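Local coordinates for protein particle-associated lyase (Acinetobacter bacteriophage AP22, PDB 4Y9V) that probably cleaves the capsular polysaccharide of Acinetobacter baumannii as the trimeric, lyase-type tailspike of the phage particle, and binds capsular saccharide, at residues Trp473-Thr478 and Ser509-Ala514; Lys451-His456 and Tyr482-Gly487; Leu583-Pro588 and Leu603-Val608; Ser532-Thr537 and Val609-Phe614. One frame throughout, in Å; residues are numbered along the deposited sequence. Where two conformers were deposited one is given.

Contact 1: Trp473-Thr478 and Ser509-Ala514; sequences WVEDGT and SQSTLA
Trp-473 reaches Ser-509 with its indole nitrogen: NE1 gives a nearly straight bond (170°) to Ser-509 OG at 2.8 Å, the hydroxyl lying close to the ring plane. Ser-509 passes the link on, because its OG donates to Glu-475 OE1 at 2.6 Å. Val-474 contributes mainly backbone: its O packs against Thr-512 CG2 (3.6 Å), is buried and has no hydrogen-bond partner.

Glu-475 is the hub. Its chain bends at chi2 (51°), which swings CD round, its CB lies over one face of the Trp-473 ring, and its carboxylate takes four bonds. OE1 receives Ser-511 N on the syn lone pair, at 2.8 Å, and the Ser-509 hydroxyl on the anti one. OE2 accepts Ser-511 OG at 2.7 Å and Asp-476 N, both from the same face of the carboxylate plane; the Ser-511 hydroxyl itself accepts from Val-484 N. Four donors round a buried carboxylate would favour its charged form. Asp-476 turns its own carboxylate to Arg-481 and Tyr-482.

Within this chain, strand 470-476 is an edge strand of a parallel sheet, bonded to strand 435-441; the 509-514 segment, part of the loop between strands 486-496 and 518-531, packs against it.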
# COMPACT_ATOMS: atom_id res chain seq x y z
N TRP A 473 -26.99 1.73 5.25
CA TRP A 473 -28.39 1.33 5.05
C TRP A 473 -28.43 0.30 3.92
O TRP A 473 -27.74 0.46 2.91
CB TRP A 473 -29.26 2.52 4.69
CG TRP A 473 -30.73 2.21 4.66
CD1 TRP A 473 -31.45 1.44 5.52
CD2 TRP A 473 -31.68 2.74 3.72
NE1 TRP A 473 -32.78 1.44 5.18
CE2 TRP A 473 -32.96 2.23 4.08
CE3 TRP A 473 -31.58 3.58 2.60
CZ2 TRP A 473 -34.11 2.56 3.36
CZ3 TRP A 473 -32.71 3.90 1.89
CH2 TRP A 473 -33.97 3.37 2.26
N VAL A 474 -29.24 -0.75 4.10
CA VAL A 474 -29.49 -1.79 3.11
C VAL A 474 -30.99 -2.04 3.11
O VAL A 474 -31.55 -2.31 4.17
CB VAL A 474 -28.72 -3.08 3.46
CG1 VAL A 474 -29.04 -4.18 2.44
CG2 VAL A 474 -27.23 -2.84 3.56
N GLU A 475 -31.66 -1.99 1.94
CA GLU A 475 -33.10 -2.16 1.93
C GLU A 475 -33.59 -2.48 0.51
O GLU A 475 -32.99 -2.08 -0.49
CB GLU A 475 -33.78 -0.91 2.49
CG GLU A 475 -35.30 -1.07 2.78
CD GLU A 475 -35.58 -2.29 3.60
OE1 GLU A 475 -35.50 -2.20 4.85
OE2 GLU A 475 -35.84 -3.37 3.02
N ASP A 476 -34.75 -3.14 0.46
CA ASP A 476 -35.43 -3.37 -0.81
C ASP A 476 -35.86 -2.04 -1.43
O ASP A 476 -35.97 -1.02 -0.75
CB ASP A 476 -36.62 -4.30 -0.59
CG ASP A 476 -37.16 -4.94 -1.87
OD1 ASP A 476 -36.48 -4.88 -2.93
OD2 ASP A 476 -38.30 -5.49 -1.81
N GLY A 477 -36.15 -2.08 -2.72
CA GLY A 477 -36.57 -0.92 -3.44
C GLY A 477 -38.00 -0.47 -3.12
O GLY A 477 -38.35 0.69 -3.39
N THR A 478 -38.80 -1.38 -2.60
CA THR A 478 -40.13 -1.12 -2.05
C THR A 478 -40.05 -1.56 -0.61
O THR A 478 -39.79 -2.74 -0.33
CB THR A 478 -41.22 -1.89 -2.81
OG1 THR A 478 -41.35 -1.36 -4.13
CG2 THR A 478 -42.55 -1.72 -2.11
N SER A 509 -34.88 0.04 9.23
CA SER A 509 -36.03 -0.31 8.39
C SER A 509 -36.11 -1.83 8.39
O SER A 509 -35.30 -2.52 8.99
CB SER A 509 -35.90 0.31 6.99
OG SER A 509 -34.75 -0.18 6.33
N GLN A 510 -37.09 -2.36 7.65
CA GLN A 510 -37.37 -3.80 7.72
C GLN A 510 -36.10 -4.64 7.59
O GLN A 510 -35.90 -5.57 8.39
CB GLN A 510 -38.38 -4.18 6.65
CG GLN A 510 -38.66 -5.67 6.62
CD GLN A 510 -39.86 -6.04 5.78
OE1 GLN A 510 -40.89 -5.40 5.87
NE2 GLN A 510 -39.74 -7.09 4.96
N SER A 511 -35.31 -4.41 6.55
CA SER A 511 -34.18 -5.33 6.35
C SER A 511 -33.11 -5.19 7.42
O SER A 511 -32.53 -6.21 7.84
CB SER A 511 -33.56 -5.14 4.96
OG SER A 511 -34.49 -5.51 3.94
N THR A 512 -32.80 -3.98 7.86
CA THR A 512 -31.76 -3.81 8.87
C THR A 512 -32.22 -4.24 10.27
O THR A 512 -31.35 -4.44 11.14
CB THR A 512 -31.19 -2.39 8.90
OG1 THR A 512 -32.28 -1.50 9.19
CG2 THR A 512 -30.50 -2.01 7.61
N LEU A 513 -33.53 -4.41 10.49
CA LEU A 513 -34.08 -4.81 11.77
C LEU A 513 -34.54 -6.26 11.77
O LEU A 513 -35.10 -6.74 12.79
CB LEU A 513 -35.23 -3.88 12.14
CG LEU A 513 -34.85 -2.41 12.38
CD1 LEU A 513 -36.08 -1.57 12.56
CD2 LEU A 513 -33.91 -2.33 13.55
N ALA A 514 -34.36 -7.00 10.70
CA ALA A 514 -34.86 -8.37 10.65
C ALA A 514 -34.17 -9.24 11.66
O ALA A 514 -33.04 -9.00 12.07
CB ALA A 514 -34.70 -8.91 9.21

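Contact 2: Lys451-His456 and Tyr482-Gly487; sequences KKVNVH and YTVPIG
Val-453 and Ile-486 form a parallel bridge, their CA atoms 4.7 Å apart, and two backbone hydrogen bonds make it. Val-453 N donates to Pro-485 O at 2.9 Å, and Gly-487 N returns a bond to Val-453 O at 3.1 Å, bent to 143° and coming from above the carbonyl plane. This is the strand-on-strand stacking of a pectin lyase-like beta-helix, with strand 453-458 lying between strands 417-422 and 486-496.

CA-H...O contacts add to both carbonyls. Ile-486 CA lies 3.1 Å from Val-453 O, so this oxygen meets a C-H as well as the Gly-487 N-H; Lys-452 CA approaches Pro-485 O in the same way.

Apolar packing falls on the side of Val-453 and Ile-486. Val-453 CG2, anti to its own carbonyl carbon, touches Val-484 CG1 at 4.0 Å, and Val-474 of strand 470-476 packs on both valines and on Ile-486. Lys-452 CG meets Pro-485 CB, and in the conformer given the lysine chain runs past Gly-487 CA and NZ pairs with Asp-416. The Pro-485 ring sits on Lys-451 O, with CG 3.6 Å from that oxygen.

Among the polar side chains, Asn-454 brings OD1 to 3.0 Å from Gly-487 CA. The same oxygen accepts from Tyr-488 N, while ND2 bonds to Thr-418, tying the amide to the strands on both sides.

The pairing thus rests on main-chain bonds more than on particular side chains, with Val-453 against Val-484 as the apolar pair across it, while the buried Lys-451 O, against the Pro-485 ring, goes without a polar partner.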
# COMPACT_ATOMS: atom_id res chain seq x y z
N LYS A 451 -28.73 -14.63 -1.69
CA LYS A 451 -27.52 -14.35 -0.95
C LYS A 451 -27.74 -13.09 -0.08
O LYS A 451 -28.78 -12.45 -0.13
CB LYS A 451 -26.34 -14.18 -1.91
CG LYS A 451 -26.01 -15.45 -2.71
CD LYS A 451 -25.58 -16.61 -1.86
CE LYS A 451 -25.23 -17.82 -2.76
NZ LYS A 451 -24.99 -19.02 -1.95
N LYS A 452 -26.73 -12.80 0.72
CA LYS A 452 -26.71 -11.77 1.76
C LYS A 452 -25.83 -10.58 1.40
O LYS A 452 -24.91 -10.67 0.61
CB LYS A 452 -26.16 -12.28 3.10
CG LYS A 452 -26.95 -13.49 3.65
CD LYS A 452 -26.49 -13.94 5.01
CE LYS A 452 -25.04 -14.27 5.27
NZ LYS A 452 -24.59 -15.56 4.65
N VAL A 453 -26.17 -9.47 2.08
CA VAL A 453 -25.37 -8.27 2.04
C VAL A 453 -24.80 -8.01 3.44
O VAL A 453 -25.51 -8.12 4.44
CB VAL A 453 -26.24 -7.08 1.59
CG1 VAL A 453 -25.47 -5.76 1.67
CG2 VAL A 453 -26.79 -7.33 0.20
N ASN A 454 -23.53 -7.61 3.48
CA ASN A 454 -22.88 -7.18 4.70
C ASN A 454 -22.24 -5.81 4.45
O ASN A 454 -21.80 -5.52 3.34
CB ASN A 454 -21.77 -8.14 5.13
CG ASN A 454 -22.24 -9.58 5.13
OD1 ASN A 454 -23.16 -9.95 5.87
ND2 ASN A 454 -21.60 -10.38 4.32
N VAL A 455 -22.14 -4.99 5.52
CA VAL A 455 -21.46 -3.71 5.43
C VAL A 455 -20.59 -3.55 6.65
O VAL A 455 -21.03 -3.85 7.77
CB VAL A 455 -22.47 -2.52 5.33
CG1 VAL A 455 -21.75 -1.19 5.34
CG2 VAL A 455 -23.34 -2.66 4.08
N HIS A 456 -19.34 -3.12 6.45
CA HIS A 456 -18.35 -3.01 7.53
C HIS A 456 -17.66 -1.68 7.36
O HIS A 456 -16.90 -1.49 6.40
CB HIS A 456 -17.40 -4.21 7.43
CG HIS A 456 -16.44 -4.39 8.58
ND1 HIS A 456 -15.73 -5.56 8.67
CD2 HIS A 456 -16.17 -3.64 9.65
CE1 HIS A 456 -15.01 -5.47 9.77
NE2 HIS A 456 -15.23 -4.32 10.41
N TYR A 482 -39.76 -7.21 -0.07
CA TYR A 482 -38.92 -8.30 0.37
C TYR A 482 -37.99 -7.77 1.44
O TYR A 482 -37.62 -6.60 1.48
CB TYR A 482 -38.04 -8.86 -0.80
CG TYR A 482 -38.86 -9.30 -1.97
CD1 TYR A 482 -39.75 -10.35 -1.88
CD2 TYR A 482 -38.80 -8.64 -3.21
CE1 TYR A 482 -40.54 -10.77 -2.94
CE2 TYR A 482 -39.58 -9.01 -4.28
CZ TYR A 482 -40.45 -10.07 -4.14
OH TYR A 482 -41.28 -10.51 -5.15
N THR A 483 -37.52 -8.70 2.29
CA THR A 483 -36.34 -8.45 3.12
C THR A 483 -35.12 -8.72 2.27
O THR A 483 -35.01 -9.79 1.64
CB THR A 483 -36.37 -9.35 4.36
OG1 THR A 483 -37.47 -8.89 5.17
CG2 THR A 483 -35.11 -9.26 5.14
N VAL A 484 -34.18 -7.77 2.25
CA VAL A 484 -32.85 -8.04 1.69
C VAL A 484 -32.07 -8.77 2.78
O VAL A 484 -31.88 -8.19 3.85
CB VAL A 484 -32.13 -6.76 1.27
CG1 VAL A 484 -30.72 -7.08 0.84
CG2 VAL A 484 -32.92 -6.05 0.17
N PRO A 485 -31.65 -10.02 2.60
CA PRO A 485 -30.90 -10.71 3.67
C PRO A 485 -29.63 -9.97 3.96
O PRO A 485 -28.89 -9.59 3.04
CB PRO A 485 -30.63 -12.09 3.06
CG PRO A 485 -31.68 -12.28 1.98
CD PRO A 485 -31.81 -10.89 1.40
N ILE A 486 -29.32 -9.79 5.26
CA ILE A 486 -28.13 -9.14 5.75
C ILE A 486 -27.47 -10.08 6.72
O ILE A 486 -28.13 -10.55 7.66
CB ILE A 486 -28.45 -7.77 6.40
CG1 ILE A 486 -29.03 -6.80 5.37
CG2 ILE A 486 -27.26 -7.22 7.14
CD1 ILE A 486 -29.72 -5.62 5.99
N GLY A 487 -26.17 -10.33 6.56
CA GLY A 487 -25.44 -11.11 7.53
C GLY A 487 -25.08 -10.27 8.74
O GLY A 487 -25.56 -10.44 9.85

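Contact 3: Leu583-Pro588 and Leu603-Val608; sequences LRTPTP and LWNKKV
Arg-584 runs straight from CA to CD, with CG anti to the backbone N (chi1 -175°), and bends at chi3 (-65°), where NE turns to Lys-606 O at 3.0 Å. NH2 bonds Lys-607 O at 2.9 Å, the oxygen close to the guanidinium plane. In the conformer given, Lys-606 crosses at about a right angle, its CD and CE over one guanidinium face; water 1 accepts from both Arg-584 NH2 and Lys-606 NZ, bridging two like charges. NH1 forms a salt bridge with Glu-576 and also bonds Phe-574 O.

Asn-605 uses both ends of its amide: ND2 donates almost straight (172°) to Leu-583 O at 2.9 Å, and OD1 accepts Thr-585 N at 2.9 Å.

All this lies at the open end of the hairpin of strands 586-594 and 597-604, in the C-terminal Ig-like region. Thr-587 and Leu-603 form an antiparallel hydrogen-bonded pair. Thr-587 OG1 donates to water 2, which donates to Thr-585 O and Leu-603 O.

Trp-604 carries the apolar part: its CZ3 meets Pro-586 CB at 3.7 Å, and its CE3 touches Arg-584 CG. Thr-587 OG1 also bonds Thr-585 OG1 of the second subunit, and Asn-605 packs on Asn-605 of both neighbouring subunits.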
# COMPACT_ATOMS: atom_id res chain seq x y z
N LEU A 583 -28.82 2.61 55.78
CA LEU A 583 -28.01 3.69 55.22
C LEU A 583 -28.50 3.96 53.79
O LEU A 583 -28.75 3.04 53.02
CB LEU A 583 -26.57 3.28 55.18
CG LEU A 583 -25.92 3.13 56.57
CD1 LEU A 583 -24.83 2.11 56.55
CD2 LEU A 583 -25.51 4.49 57.13
N ARG A 584 -28.62 5.26 53.46
CA ARG A 584 -28.96 5.69 52.12
C ARG A 584 -27.81 5.38 51.15
O ARG A 584 -26.67 5.70 51.44
CB ARG A 584 -29.23 7.19 52.14
CG ARG A 584 -29.71 7.75 50.81
CD ARG A 584 -30.04 9.21 50.90
NE ARG A 584 -31.16 9.54 51.78
CZ ARG A 584 -31.07 9.98 53.04
NH1 ARG A 584 -29.90 10.07 53.69
NH2 ARG A 584 -32.17 10.29 53.68
N THR A 585 -28.20 4.80 50.00
CA THR A 585 -27.21 4.55 48.94
C THR A 585 -27.85 4.92 47.60
O THR A 585 -29.08 4.91 47.45
CB THR A 585 -26.65 3.14 48.88
OG1 THR A 585 -27.71 2.38 48.37
CG2 THR A 585 -26.25 2.57 50.23
N PRO A 586 -27.02 5.26 46.61
CA PRO A 586 -27.54 5.66 45.30
C PRO A 586 -27.56 4.49 44.31
O PRO A 586 -26.54 4.14 43.73
CB PRO A 586 -26.49 6.68 44.87
CG PRO A 586 -25.20 6.18 45.44
CD PRO A 586 -25.60 5.60 46.76
N THR A 587 -28.72 3.84 44.08
CA THR A 587 -28.74 2.74 43.12
C THR A 587 -28.77 3.29 41.70
O THR A 587 -29.73 3.99 41.34
CB THR A 587 -29.98 1.85 43.35
OG1 THR A 587 -29.92 1.25 44.65
CG2 THR A 587 -30.05 0.74 42.29
N PRO A 588 -27.76 3.00 40.89
CA PRO A 588 -27.72 3.57 39.54
C PRO A 588 -28.58 2.74 38.58
O PRO A 588 -28.53 1.50 38.63
CB PRO A 588 -26.23 3.47 39.16
CG PRO A 588 -25.76 2.21 39.89
CD PRO A 588 -26.55 2.20 41.20
N LEU A 603 -32.00 5.63 41.91
CA LEU A 603 -33.15 5.27 42.74
C LEU A 603 -32.65 5.21 44.20
O LEU A 603 -31.69 4.49 44.50
CB LEU A 603 -33.76 3.96 42.33
CG LEU A 603 -34.33 3.92 40.90
CD1 LEU A 603 -34.84 2.55 40.57
CD2 LEU A 603 -35.42 4.93 40.68
N TRP A 604 -33.29 5.96 45.08
CA TRP A 604 -32.90 6.02 46.48
C TRP A 604 -33.63 4.97 47.30
O TRP A 604 -34.85 4.78 47.12
CB TRP A 604 -33.21 7.43 47.06
CG TRP A 604 -32.48 8.52 46.35
CD1 TRP A 604 -33.02 9.42 45.49
CD2 TRP A 604 -31.07 8.81 46.45
NE1 TRP A 604 -32.03 10.28 45.02
CE2 TRP A 604 -30.84 9.91 45.59
CE3 TRP A 604 -30.01 8.26 47.14
CZ2 TRP A 604 -29.56 10.47 45.42
CZ3 TRP A 604 -28.73 8.79 46.99
CH2 TRP A 604 -28.54 9.89 46.12
N ASN A 605 -32.96 4.37 48.25
CA ASN A 605 -33.63 3.50 49.22
C ASN A 605 -34.28 4.26 50.36
O ASN A 605 -35.11 3.69 51.06
CB ASN A 605 -32.68 2.40 49.74
CG ASN A 605 -31.46 2.95 50.44
OD1 ASN A 605 -30.94 4.02 50.11
ND2 ASN A 605 -30.96 2.18 51.41
N LYS A 606 -33.96 5.51 50.60
CA LYS A 606 -34.77 6.31 51.52
C LYS A 606 -34.59 7.73 50.97
O LYS A 606 -33.52 8.18 50.54
CB LYS A 606 -34.45 6.14 53.00
CG LYS A 606 -33.06 6.54 53.36
CD LYS A 606 -32.95 6.87 54.83
CE LYS A 606 -31.62 6.80 55.48
NZ LYS A 606 -31.66 6.92 56.99
N LYS A 607 -35.72 8.43 51.02
CA LYS A 607 -35.88 9.69 50.34
C LYS A 607 -34.86 10.69 50.87
O LYS A 607 -34.47 10.71 52.04
CB LYS A 607 -37.30 10.25 50.43
CG LYS A 607 -37.74 10.94 51.61
CD LYS A 607 -39.19 11.41 51.51
CE LYS A 607 -39.64 11.87 52.91
NZ LYS A 607 -41.01 12.38 52.80
N VAL A 608 -34.42 11.57 49.97
CA VAL A 608 -33.36 12.49 50.25
C VAL A 608 -33.77 13.54 51.28
O VAL A 608 -34.86 14.11 51.21
CB VAL A 608 -32.89 13.18 48.94
CG1 VAL A 608 -31.95 14.30 49.13
CG2 VAL A 608 -32.24 12.09 48.03
O HOH W 1 -32.28 9.70 56.59
O HOH W 2 -30.49 2.63 46.81

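Contact 4: Ser532-Thr537 and Val609-Phe614; sequences SAVNNT and VTPKTF
Ser-532 turns its hydroxyl onto the backbone of Lys-612, beside a type II beta turn, Ala-533 to Asn-536, that joins strands 518-531 and 538-545 in the Ig-like region. OG lies between the backbone N and the carbonyl carbon (chi1 64°) and from there accepts Lys-612 N at 2.9 Å. The serine's own N donates to Lys-612 O, also at 2.9 Å, so one residue grips both polar backbone atoms of the lysine, just ahead of strand 613-623.

Val-534 and Pro-611 cross obliquely. The valine sends only its CG2 branch across, which is anti to the carbonyl carbon; this methyl sits 4.0 Å from Pro-611 CD and 3.5 Å from Val-609 O. Another carbon of the proline ring, CB, comes to 3.3 Å from Ser-532 O.

In the conformer given, the Lys-612 chain leads away from the 532-537 segment to Phe-573, where NZ bonds the carbonyl oxygen and makes a cation-pi contact with the ring. Val-534 and Pro-611 are exposed, whereas Ser-532 is buried and packs on Trp-604.

Asn-536 N bonds Ala-533 O, and Asn-536 OD1, which also bonds Thr-539 OG1, accepts Ala-533 N at 2.9 Å, the donor lying well above the plane of the side-chain carbonyl.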
# COMPACT_ATOMS: atom_id res chain seq x y z
N SER A 532 -29.32 16.14 43.80
CA SER A 532 -30.55 15.68 44.41
C SER A 532 -31.27 16.85 45.09
O SER A 532 -30.69 17.85 45.43
CB SER A 532 -30.30 14.53 45.37
OG SER A 532 -29.48 15.00 46.43
N ALA A 533 -32.60 16.66 45.23
CA ALA A 533 -33.42 17.65 45.92
C ALA A 533 -34.11 16.98 47.10
O ALA A 533 -34.36 15.76 47.12
CB ALA A 533 -34.48 18.18 44.98
N VAL A 534 -34.43 17.79 48.11
CA VAL A 534 -35.14 17.30 49.30
C VAL A 534 -36.41 16.58 48.85
O VAL A 534 -37.17 17.06 47.98
CB VAL A 534 -35.47 18.47 50.26
CG1 VAL A 534 -36.30 17.98 51.44
CG2 VAL A 534 -34.19 19.09 50.77
N ASN A 535 -36.61 15.42 49.43
CA ASN A 535 -37.75 14.54 49.19
C ASN A 535 -37.63 13.71 47.93
O ASN A 535 -38.53 12.89 47.64
CB ASN A 535 -39.13 15.22 49.28
CG ASN A 535 -39.36 15.81 50.64
OD1 ASN A 535 -39.00 15.19 51.66
ND2 ASN A 535 -39.94 17.00 50.67
N ASN A 536 -36.51 13.81 47.17
CA ASN A 536 -36.40 12.93 46.01
C ASN A 536 -36.42 11.45 46.46
O ASN A 536 -35.70 11.05 47.37
CB ASN A 536 -35.08 13.13 45.29
CG ASN A 536 -34.96 14.26 44.27
OD1 ASN A 536 -33.84 14.49 43.78
ND2 ASN A 536 -36.01 14.93 43.91
N THR A 537 -37.15 10.66 45.68
CA THR A 537 -37.10 9.21 45.73
C THR A 537 -36.34 8.65 44.53
O THR A 537 -35.93 7.49 44.53
CB THR A 537 -38.50 8.62 45.86
OG1 THR A 537 -39.27 9.14 44.76
CG2 THR A 537 -39.14 8.99 47.20
N VAL A 609 -32.83 13.83 52.20
CA VAL A 609 -32.94 14.88 53.19
C VAL A 609 -31.99 16.03 52.87
O VAL A 609 -32.34 17.17 53.11
CB VAL A 609 -32.71 14.29 54.59
CG1 VAL A 609 -32.55 15.40 55.64
CG2 VAL A 609 -33.80 13.33 54.99
N THR A 610 -30.79 15.74 52.38
CA THR A 610 -29.77 16.74 52.14
C THR A 610 -29.41 16.72 50.66
O THR A 610 -28.92 15.67 50.17
CB THR A 610 -28.49 16.42 52.95
OG1 THR A 610 -28.83 16.30 54.34
CG2 THR A 610 -27.40 17.46 52.84
N PRO A 611 -29.57 17.79 49.93
CA PRO A 611 -29.13 17.83 48.51
C PRO A 611 -27.63 17.50 48.41
O PRO A 611 -26.82 17.99 49.21
CB PRO A 611 -29.41 19.27 48.09
CG PRO A 611 -30.59 19.66 48.95
CD PRO A 611 -30.23 19.07 50.31
N LYS A 612 -27.29 16.73 47.38
CA LYS A 612 -25.93 16.36 47.05
C LYS A 612 -25.70 16.44 45.54
O LYS A 612 -26.57 16.02 44.78
CB LYS A 612 -25.60 14.91 47.47
CG LYS A 612 -25.57 14.66 48.95
CD LYS A 612 -24.37 15.16 49.64
CE LYS A 612 -24.60 15.53 51.09
NZ LYS A 612 -23.31 15.34 51.82
N THR A 613 -24.52 16.93 45.15
CA THR A 613 -24.12 17.01 43.74
C THR A 613 -23.09 15.93 43.46
O THR A 613 -22.10 15.77 44.21
CB THR A 613 -23.56 18.42 43.42
OG1 THR A 613 -24.56 19.39 43.70
CG2 THR A 613 -23.11 18.52 41.99
N PHE A 614 -23.30 15.17 42.38
CA PHE A 614 -22.43 14.04 42.05
C PHE A 614 -22.60 13.71 40.58
O PHE A 614 -23.45 14.29 39.90
CB PHE A 614 -22.71 12.86 43.00
CG PHE A 614 -24.18 12.41 42.97
CD1 PHE A 614 -24.59 11.47 42.06
CD2 PHE A 614 -25.08 12.96 43.85
CE1 PHE A 614 -25.93 11.09 42.03
CE2 PHE A 614 -26.41 12.59 43.82
CZ PHE A 614 -26.83 11.64 42.90

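In the fold
The four contacts form two neighbouring pairs. Contacts 1 and 2 have centres 9 Å apart towards the C-terminal end of the beta-helix; their segments alternate along the chain, and Ser-511 OG to Val-484 N and Asp-476 OD2 to Tyr-482 N probably bond them together. Contacts 3 and 4, centres 10 Å apart, lie in the Ig-like range 523-619, with contact 3 nested inside the loop that contact 4 closes; Val-608 joins them through backbone bonds to Asn-535 and Asn-536. Between the pairs, centres are 44 to 50 Å apart, spanned by the long strands 518-531 and 613-623, so the pairs do not touch; far out in the Ig-like part, contact 3 also meets both other subunits.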